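Local coordinates for carbon monoxide dehydrogenase (Thermococcus sp. AM4, PDB 6T7J), which probably catalyses the oxidation of carbon monoxide to carbon dioxide, although its active-site cluster C is nickel-free in this as-isolated preparation, at residues 270-275 against 374-379; 278-283 against 387-392; 467-472 against 615-620. All coordinates share one frame; numbering follows the deposited sequence.

Interaction 1 (270-275 against 374-379); sequences NPILST and IEFNAE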
loop_
_atom_site.group_PDB
_atom_site.type_symbol
_atom_site.label_atom_id
_atom_site.label_comp_id
_atom_site.label_asym_id
_atom_site.label_seq_id
_atom_site.Cartn_x
_atom_site.Cartn_y
_atom_site.Cartn_z
ATOM N N ASN A 270 -1.822 -14.234 14.895
ATOM C CA ASN A 270 -1.045 -13.703 16.012
ATOM C C ASN A 270 -1.221 -14.577 17.247
ATOM O O ASN A 270 -2.353 -14.739 17.720
ATOM C CB ASN A 270 -1.452 -12.275 16.327
ATOM C CG ASN A 270 -0.326 -11.482 16.954
ATOM O OD1 ASN A 270 0.448 -12.017 17.742
ATOM N ND2 ASN A 270 -0.217 -10.209 16.597
ATOM N N PRO A 271 -0.144 -15.142 17.806
ATOM C CA PRO A 271 -0.285 -16.017 18.979
ATOM C C PRO A 271 -0.505 -15.286 20.293
ATOM O O PRO A 271 -0.792 -15.953 21.299
ATOM C CB PRO A 271 1.046 -16.780 18.999
ATOM C CG PRO A 271 2.016 -15.833 18.385
ATOM C CD PRO A 271 1.249 -15.084 17.323
ATOM N N ILE A 272 -0.384 -13.951 20.318
ATOM C CA ILE A 272 -0.655 -13.189 21.538
ATOM C C ILE A 272 -2.032 -13.543 22.079
ATOM O O ILE A 272 -2.250 -13.597 23.296
ATOM C CB ILE A 272 -0.538 -11.673 21.273
ATOM C CG1 ILE A 272 0.789 -11.295 20.604
ATOM C CG2 ILE A 272 -0.718 -10.881 22.563
ATOM C CD1 ILE A 272 1.993 -12.086 21.040
ATOM N N LEU A 273 -2.980 -13.800 21.180
ATOM C CA LEU A 273 -4.342 -14.170 21.537
ATOM C C LEU A 273 -4.499 -15.677 21.721
ATOM O O LEU A 273 -5.107 -16.126 22.701
ATOM C CB LEU A 273 -5.308 -13.667 20.460
ATOM C CG LEU A 273 -6.701 -14.296 20.435
ATOM C CD1 LEU A 273 -7.566 -13.696 21.532
ATOM C CD2 LEU A 273 -7.350 -14.114 19.069
ATOM N N SER A 274 -3.945 -16.466 20.795
ATOM C CA SER A 274 -4.233 -17.896 20.772
ATOM C C SER A 274 -3.565 -18.629 21.930
ATOM O O SER A 274 -4.139 -19.577 22.474
ATOM C CB SER A 274 -3.802 -18.498 19.435
ATOM O OG SER A 274 -2.395 -18.436 19.273
ATOM N N THR A 275 -2.353 -18.218 22.320
ATOM C CA THR A 275 -1.716 -18.859 23.468
ATOM C C THR A 275 -2.542 -18.652 24.732
ATOM O O THR A 275 -2.765 -19.596 25.503
ATOM C CB THR A 275 -0.297 -18.323 23.664
ATOM O OG1 THR A 275 -0.333 -16.897 23.797
ATOM C CG2 THR A 275 0.583 -18.699 22.481
ATOM N N ILE A 374 -15.275 -9.209 20.473
ATOM C CA ILE A 374 -14.795 -9.090 21.848
ATOM C C ILE A 374 -13.322 -8.713 21.738
ATOM O O ILE A 374 -12.447 -9.571 21.592
ATOM C CB ILE A 374 -15.003 -10.372 22.656
ATOM C CG1 ILE A 374 -16.499 -10.656 22.802
ATOM C CG2 ILE A 374 -14.366 -10.253 24.033
ATOM C CD1 ILE A 374 -16.835 -12.116 22.845
ATOM N N GLU A 375 -13.044 -7.412 21.797
ATOM C CA GLU A 375 -11.718 -6.905 21.467
ATOM C C GLU A 375 -10.694 -7.341 22.506
ATOM O O GLU A 375 -10.904 -7.182 23.712
ATOM C CB GLU A 375 -11.745 -5.381 21.357
ATOM C CG GLU A 375 -10.553 -4.795 20.622
ATOM C CD GLU A 375 -10.925 -3.604 19.758
ATOM O OE1 GLU A 375 -11.835 -3.735 18.913
ATOM O OE2 GLU A 375 -10.303 -2.534 19.923
ATOM N N PHE A 376 -9.579 -7.884 22.026
ATOM C CA PHE A 376 -8.514 -8.376 22.884
ATOM C C PHE A 376 -7.470 -7.291 23.103
ATOM O O PHE A 376 -7.122 -6.550 22.179
ATOM C CB PHE A 376 -7.865 -9.614 22.261
ATOM C CG PHE A 376 -6.947 -10.358 23.189
ATOM C CD1 PHE A 376 -7.452 -11.266 24.105
ATOM C CD2 PHE A 376 -5.577 -10.158 23.135
ATOM C CE1 PHE A 376 -6.609 -11.959 24.953
ATOM C CE2 PHE A 376 -4.728 -10.846 23.982
ATOM C CZ PHE A 376 -5.246 -11.750 24.890
ATOM N N ASN A 377 -6.981 -7.197 24.337
ATOM C CA ASN A 377 -5.889 -6.300 24.680
ATOM C C ASN A 377 -4.984 -6.999 25.684
ATOM O O ASN A 377 -5.431 -7.858 26.449
ATOM C CB ASN A 377 -6.397 -4.965 25.242
ATOM C CG ASN A 377 -6.994 -5.103 26.626
ATOM O OD1 ASN A 377 -7.660 -6.089 26.931
ATOM N ND2 ASN A 377 -6.757 -4.107 27.474
ATOM N N ALA A 378 -3.705 -6.621 25.673
ATOM C CA ALA A 378 -2.709 -7.368 26.436
ATOM C C ALA A 378 -2.921 -7.229 27.940
ATOM O O ALA A 378 -2.741 -8.198 28.686
ATOM C CB ALA A 378 -1.303 -6.909 26.047
ATOM N N GLU A 379 -3.311 -6.038 28.404
ATOM C CA GLU A 379 -3.318 -5.777 29.841
ATOM C C GLU A 379 -4.382 -6.586 30.574
ATOM O O GLU A 379 -4.168 -6.978 31.727
ATOM C CB GLU A 379 -3.511 -4.285 30.106
ATOM C CG GLU A 379 -2.809 -3.798 31.365
ATOM C CD GLU A 379 -3.115 -2.350 31.684
ATOM O OE1 GLU A 379 -2.486 -1.460 31.072
ATOM O OE2 GLU A 379 -3.984 -2.102 32.548
#
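Leu273 meets the ring of Phe376 over one of its faces. In this Rossmann-like unit, helix 271-281 follows the first strand of a six-stranded parallel sheet, and Phe376 lies in the loop between the last strand, 372-373, and helix 381-395. Leu273 CD1 stands 3.9 Å from the ring centroid of Phe376, 27° off the normal, which fits a CH-pi contact. It is displaced toward the rim, as its 3.5 Å approach to Phe376 CD1 indicates. CG of Leu273 lies anti to its backbone N (chi1 163°), which swings the branch nearer to the ring. On the same side of the ring plane, Ile272 O comes obliquely within 3.8 Å of Phe376 CE2; the same carbonyl accepts a hydrogen bond from Tyr122 OH, and Tyr122 also touches Phe376. The backbone of Phe376 is itself tied to Thr362, on which Leu273 rests.

One shell further out, the capped start of the helix probably sets where Ile272 and Leu273 project. Asn270, next in the chain to the cluster-pocket residue His269, is the N-cap: its OD1 accepts a weak but nearly straight bond from Ile272 N at 3.3 Å, and its ND2 is bonded to Tyr341 OH. Pro271 O takes two donors from opposite faces of its plane, Thr275 N at 2.9 Å and Thr275 OG1 at 2.7 Å.

Interaction 2 (278-283 against 387-392); sequences AEIAMS and EIVRIA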
loop_
_atom_site.group_PDB
_atom_site.type_symbol
_atom_site.label_atom_id
_atom_site.label_comp_id
_atom_site.label_asym_id
_atom_site.label_seq_id
_atom_site.Cartn_x
_atom_site.Cartn_y
_atom_site.Cartn_z
ATOM N N ALA A 278 -5.796 -20.790 24.492
ATOM C CA ALA A 278 -5.546 -22.212 24.702
ATOM C C ALA A 278 -5.239 -22.507 26.164
ATOM O O ALA A 278 -5.786 -23.453 26.746
ATOM C CB ALA A 278 -4.399 -22.682 23.804
ATOM N N GLU A 279 -4.368 -21.700 26.781
ATOM C CA GLU A 279 -4.020 -21.934 28.178
ATOM C C GLU A 279 -5.231 -21.769 29.087
ATOM O O GLU A 279 -5.433 -22.563 30.013
ATOM C CB GLU A 279 -2.892 -20.992 28.601
ATOM C CG GLU A 279 -1.512 -21.467 28.178
ATOM C CD GLU A 279 -0.486 -20.352 28.176
ATOM O OE1 GLU A 279 0.399 -20.361 27.296
ATOM O OE2 GLU A 279 -0.563 -19.468 29.055
ATOM N N ILE A 280 -6.061 -20.753 28.832
ATOM C CA ILE A 280 -7.240 -20.534 29.662
ATOM C C ILE A 280 -8.236 -21.671 29.494
ATOM O O ILE A 280 -8.779 -22.189 30.476
ATOM C CB ILE A 280 -7.875 -19.171 29.333
ATOM C CG1 ILE A 280 -7.039 -18.034 29.929
ATOM C CG2 ILE A 280 -9.312 -19.108 29.835
ATOM C CD1 ILE A 280 -7.047 -17.991 31.439
ATOM N N ALA A 281 -8.482 -22.097 28.252
ATOM C CA ALA A 281 -9.521 -23.091 28.015
ATOM C C ALA A 281 -9.093 -24.484 28.459
ATOM O O ALA A 281 -9.943 -25.286 28.866
ATOM C CB ALA A 281 -9.914 -23.092 26.542
ATOM N N MET A 282 -7.801 -24.800 28.393
ATOM C CA MET A 282 -7.333 -26.070 28.929
ATOM C C MET A 282 -6.978 -25.984 30.410
ATOM O O MET A 282 -6.524 -26.980 30.985
ATOM C CB MET A 282 -6.142 -26.596 28.114
ATOM C CG MET A 282 -4.787 -25.993 28.433
ATOM S SD MET A 282 -3.554 -26.540 27.225
ATOM C CE MET A 282 -2.045 -26.429 28.185
ATOM N N SER A 283 -7.184 -24.829 31.038
ATOM C CA SER A 283 -7.148 -24.760 32.489
ATOM C C SER A 283 -8.321 -25.542 33.074
ATOM O O SER A 283 -9.357 -25.734 32.432
ATOM C CB SER A 283 -7.194 -23.307 32.963
ATOM O OG SER A 283 -8.499 -22.769 32.827
ATOM N N GLU A 387 -13.583 -14.801 29.448
ATOM C CA GLU A 387 -14.901 -14.442 28.929
ATOM C C GLU A 387 -15.204 -15.173 27.624
ATOM O O GLU A 387 -16.310 -15.699 27.435
ATOM C CB GLU A 387 -14.967 -12.926 28.744
ATOM C CG GLU A 387 -16.193 -12.400 28.034
ATOM C CD GLU A 387 -16.033 -10.940 27.640
ATOM O OE1 GLU A 387 -14.922 -10.395 27.823
ATOM O OE2 GLU A 387 -17.014 -10.339 27.151
ATOM N N ILE A 388 -14.222 -15.236 26.723
ATOM C CA ILE A 388 -14.427 -15.870 25.422
ATOM C C ILE A 388 -14.682 -17.367 25.584
ATOM O O ILE A 388 -15.634 -17.925 25.011
ATOM C CB ILE A 388 -13.218 -15.593 24.512
ATOM C CG1 ILE A 388 -13.246 -14.148 24.008
ATOM C CG2 ILE A 388 -13.172 -16.576 23.361
ATOM C CD1 ILE A 388 -11.910 -13.650 23.501
ATOM N N VAL A 389 -13.827 -18.042 26.360
ATOM C CA VAL A 389 -14.004 -19.476 26.582
ATOM C C VAL A 389 -15.340 -19.746 27.261
ATOM O O VAL A 389 -16.007 -20.750 26.976
ATOM C CB VAL A 389 -12.826 -20.043 27.395
ATOM C CG1 VAL A 389 -13.023 -21.525 27.651
ATOM C CG2 VAL A 389 -11.513 -19.807 26.665
ATOM N N ARG A 390 -15.763 -18.848 28.156
ATOM C CA ARG A 390 -17.054 -19.012 28.814
ATOM C C ARG A 390 -18.194 -18.913 27.815
ATOM O O ARG A 390 -19.161 -19.675 27.893
ATOM C CB ARG A 390 -17.221 -17.968 29.918
ATOM C CG ARG A 390 -16.602 -18.377 31.238
ATOM C CD ARG A 390 -17.106 -17.544 32.396
ATOM N NE ARG A 390 -16.125 -17.510 33.476
ATOM C CZ ARG A 390 -15.348 -16.466 33.743
ATOM N NH1 ARG A 390 -14.478 -16.522 34.745
ATOM N NH2 ARG A 390 -15.442 -15.362 33.012
ATOM N N ILE A 391 -18.103 -17.972 26.874
ATOM C CA ILE A 391 -19.148 -17.852 25.859
ATOM C C ILE A 391 -19.234 -19.130 25.032
ATOM O O ILE A 391 -20.330 -19.631 24.740
ATOM C CB ILE A 391 -18.902 -16.612 24.983
ATOM C CG1 ILE A 391 -19.076 -15.345 25.823
ATOM C CG2 ILE A 391 -19.850 -16.598 23.796
ATOM C CD1 ILE A 391 -18.681 -14.082 25.117
ATOM N N ALA A 392 -18.082 -19.695 24.665
ATOM C CA ALA A 392 -18.092 -20.957 23.922
ATOM C C ALA A 392 -18.737 -22.081 24.738
ATOM O O ALA A 392 -19.595 -22.830 24.237
ATOM C CB ALA A 392 -16.668 -21.334 23.516
#
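Val389 points its CB at helix 271-281, and with chi1 at 179° its CG1 lies anti to the backbone N while CG2 lies anti to the carbonyl carbon, a setting that presents both methyls to Ala281. In Ile280, chi1, measured to CG1, is -75°; CG2 therefore falls anti to the backbone N and within reach of Val389, whereas the end of the longer branch leads away. This is helix-to-helix packing in a Rossmann-like unit, between the helix after the first strand of the parallel sheet and helix 381-395 after the last.

The evidence for close packing is the backbone spacing: the CA atoms of Ala281 and Val389 are 5.9 Å apart, a distance the small alanine side chain permits. Ala281 CB is met by both branches of the valine, 3.7 Å from Val389 CG1 and 3.7 Å from Val389 CG2. The contact is wholly apolar and buried. Ala281 also touches Val298 and Val300 of strand 297-303, which places this end of helix 271-281 against the sheet. Met286, from the following helix 284-292, touches both Ile280 and Val389 and so borders their junction, where Ile280 CG2 approaches Val389 CG2 to 3.9 Å.

Interaction 3 (467-472 against 615-620); sequences KELIKR and ETIYNV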
loop_
_atom_site.group_PDB
_atom_site.type_symbol
_atom_site.label_atom_id
_atom_site.label_comp_id
_atom_site.label_asym_id
_atom_site.label_seq_id
_atom_site.Cartn_x
_atom_site.Cartn_y
_atom_site.Cartn_z
ATOM N N LYS A 467 6.438 -35.822 -1.009
ATOM C CA LYS A 467 6.718 -37.240 -1.215
ATOM C C LYS A 467 7.797 -37.439 -2.271
ATOM O O LYS A 467 8.763 -38.184 -2.061
ATOM C CB LYS A 467 5.441 -37.966 -1.640
ATOM C CG LYS A 467 4.487 -38.346 -0.525
ATOM C CD LYS A 467 3.420 -39.285 -1.075
ATOM C CE LYS A 467 2.113 -39.181 -0.313
ATOM N NZ LYS A 467 2.147 -39.954 0.958
ATOM N N GLU A 468 7.623 -36.804 -3.434
ATOM C CA GLU A 468 8.575 -36.979 -4.523
ATOM C C GLU A 468 9.957 -36.481 -4.136
ATOM O O GLU A 468 10.962 -37.003 -4.630
ATOM C CB GLU A 468 8.082 -36.256 -5.776
ATOM C CG GLU A 468 6.863 -36.887 -6.429
ATOM C CD GLU A 468 7.153 -38.264 -6.997
ATOM O OE1 GLU A 468 6.453 -39.224 -6.612
ATOM O OE2 GLU A 468 8.081 -38.386 -7.826
ATOM N N LEU A 469 10.034 -35.484 -3.252
ATOM C CA LEU A 469 11.339 -34.997 -2.825
ATOM C C LEU A 469 11.984 -35.942 -1.815
ATOM O O LEU A 469 13.164 -36.287 -1.948
ATOM C CB LEU A 469 11.213 -33.586 -2.248
ATOM C CG LEU A 469 11.004 -32.483 -3.289
ATOM C CD1 LEU A 469 10.940 -31.121 -2.627
ATOM C CD2 LEU A 469 12.102 -32.516 -4.343
ATOM N N ILE A 470 11.226 -36.385 -0.807
ATOM C CA ILE A 470 11.832 -37.231 0.220
ATOM C C ILE A 470 12.178 -38.609 -0.331
ATOM O O ILE A 470 13.082 -39.277 0.186
ATOM C CB ILE A 470 10.930 -37.354 1.464
ATOM C CG1 ILE A 470 9.598 -38.015 1.119
ATOM C CG2 ILE A 470 10.706 -36.020 2.101
ATOM C CD1 ILE A 470 8.748 -38.315 2.330
ATOM N N LYS A 471 11.480 -39.067 -1.375
ATOM C CA LYS A 471 11.845 -40.347 -1.971
ATOM C C LYS A 471 13.148 -40.264 -2.758
ATOM O O LYS A 471 13.788 -41.296 -2.985
ATOM C CB LYS A 471 10.711 -40.863 -2.865
ATOM C CG LYS A 471 10.844 -40.498 -4.336
ATOM C CD LYS A 471 10.000 -41.409 -5.215
ATOM C CE LYS A 471 8.514 -41.161 -5.013
ATOM N NZ LYS A 471 7.712 -41.589 -6.197
ATOM N N ARG A 472 13.558 -39.064 -3.172
ATOM C CA ARG A 472 14.840 -38.851 -3.830
ATOM C C ARG A 472 15.917 -38.378 -2.860
ATOM O O ARG A 472 16.905 -37.771 -3.288
ATOM C CB ARG A 472 14.690 -37.854 -4.982
ATOM C CG ARG A 472 13.562 -38.183 -5.942
ATOM C CD ARG A 472 13.972 -37.964 -7.393
ATOM N NE ARG A 472 12.947 -37.259 -8.163
ATOM C CZ ARG A 472 11.802 -37.801 -8.569
ATOM N NH1 ARG A 472 10.935 -37.077 -9.265
ATOM N NH2 ARG A 472 11.519 -39.065 -8.281
ATOM N N GLU A 615 10.775 -32.835 -10.193
ATOM C CA GLU A 615 11.904 -33.166 -11.058
ATOM C C GLU A 615 12.777 -31.944 -11.319
ATOM O O GLU A 615 14.013 -32.038 -11.300
ATOM C CB GLU A 615 11.402 -33.767 -12.369
ATOM C CG GLU A 615 11.033 -35.237 -12.258
ATOM C CD GLU A 615 9.890 -35.623 -13.173
ATOM O OE1 GLU A 615 9.893 -35.191 -14.345
ATOM O OE2 GLU A 615 8.990 -36.360 -12.718
ATOM N N THR A 616 12.157 -30.783 -11.546
ATOM C CA THR A 616 12.938 -29.570 -11.788
ATOM C C THR A 616 13.724 -29.158 -10.549
ATOM O O THR A 616 14.901 -28.786 -10.646
ATOM C CB THR A 616 12.032 -28.426 -12.240
ATOM O OG1 THR A 616 11.227 -28.852 -13.346
ATOM C CG2 THR A 616 12.868 -27.225 -12.662
ATOM N N ILE A 617 13.087 -29.206 -9.375
ATOM C CA ILE A 617 13.767 -28.846 -8.134
ATOM C C ILE A 617 14.929 -29.795 -7.875
ATOM O O ILE A 617 16.027 -29.369 -7.490
ATOM C CB ILE A 617 12.760 -28.838 -6.967
ATOM C CG1 ILE A 617 11.908 -27.566 -7.005
ATOM C CG2 ILE A 617 13.472 -28.987 -5.630
ATOM C CD1 ILE A 617 10.546 -27.719 -6.363
ATOM N N TYR A 618 14.713 -31.093 -8.099
ATOM C CA TYR A 618 15.784 -32.063 -7.904
ATOM C C TYR A 618 16.931 -31.828 -8.878
ATOM O O TYR A 618 18.103 -31.966 -8.511
ATOM C CB TYR A 618 15.237 -33.480 -8.052
ATOM C CG TYR A 618 16.257 -34.545 -7.743
ATOM C CD1 TYR A 618 16.740 -34.715 -6.451
ATOM C CD2 TYR A 618 16.743 -35.377 -8.742
ATOM C CE1 TYR A 618 17.674 -35.687 -6.162
ATOM C CE2 TYR A 618 17.678 -36.353 -8.462
ATOM C CZ TYR A 618 18.141 -36.503 -7.172
ATOM O OH TYR A 618 19.073 -37.473 -6.888
ATOM N N ASN A 619 16.615 -31.465 -10.124
ATOM C CA ASN A 619 17.672 -31.196 -11.094
ATOM C C ASN A 619 18.460 -29.947 -10.720
ATOM O O ASN A 619 19.684 -29.907 -10.884
ATOM C CB ASN A 619 17.078 -31.063 -12.495
ATOM C CG ASN A 619 16.803 -32.409 -13.138
ATOM O OD1 ASN A 619 17.397 -33.420 -12.761
ATOM N ND2 ASN A 619 15.898 -32.428 -14.110
ATOM N N VAL A 620 17.777 -28.920 -10.210
ATOM C CA VAL A 620 18.476 -27.722 -9.751
ATOM C C VAL A 620 19.380 -28.057 -8.569
ATOM O O VAL A 620 20.511 -27.558 -8.465
ATOM C CB VAL A 620 17.461 -26.614 -9.407
ATOM C CG1 VAL A 620 18.041 -25.628 -8.402
ATOM C CG2 VAL A 620 17.017 -25.891 -10.671
#
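Lys471 NZ reaches Glu468 OE1 at 2.7 Å, on the syn side but out of the carboxylate plane. The other oxygen of the same carboxylate, Glu468 OE2, makes a salt bridge with Arg472 NH1 at 3.5 Å. Glu468 thus links Lys471 and Arg472 in one network at the end of helix 460-471, which probably steadies the guanidinium. Glu615, across the contact, also lies near this nitrogen: its CG is 3.5 Å from Arg472 NH1. Glu615 OE2, at 4.0 Å from Arg472 NH1, is beyond salt-bridge range, and any attraction is probably long-range; the guanidinium and carboxylate planes are turned 45° apart.

In the second Rossmann-like parallel sheet, helix 460-471 joins the first two strands, and helix 610-627 follows the last.

The aliphatic part of Arg472 carries the larger contact between these helices. Its chi1 (-51°) and the bend at chi2 lay CD over the centre of the Tyr618 ring, 4.0 Å from the centroid and 11° off the normal, a CH-pi arrangement, and CB covers the same ring near Tyr618 CE1. The bend at chi3 then directs the guanidinium, which stands steeply to the ring and is too distant for more than a weak cation-pi attraction. The apolar sides of the helices meet where Leu469 CD2 approaches Ile617 CG2 to 4.0 Å, the two side chains crossing at about a right angle, and both residues rest on Val446 of strand 444-448.

Interactions 1 and 2 are neighbours, with centres 12 Å apart, and both use helix 271-281: 270-275 at its start, 278-283 at its end. Their segments alternate along the chain, and they touch directly where Ile374 packs on Glu387, Ile388 and Ile391, so the loop and helix 381-395 that it leads into pack on each other as well as on helix 271-281. Interaction 3 comes later in the chain, on the opposite side of its centre, about 41 and 44 Å from the other two between centres. Yet it is the topological counterpart of interaction 2: in both six-stranded sheets, of strand order 3-2-1-4-5-6, the helix following the first strand packs on the helix following the sixth.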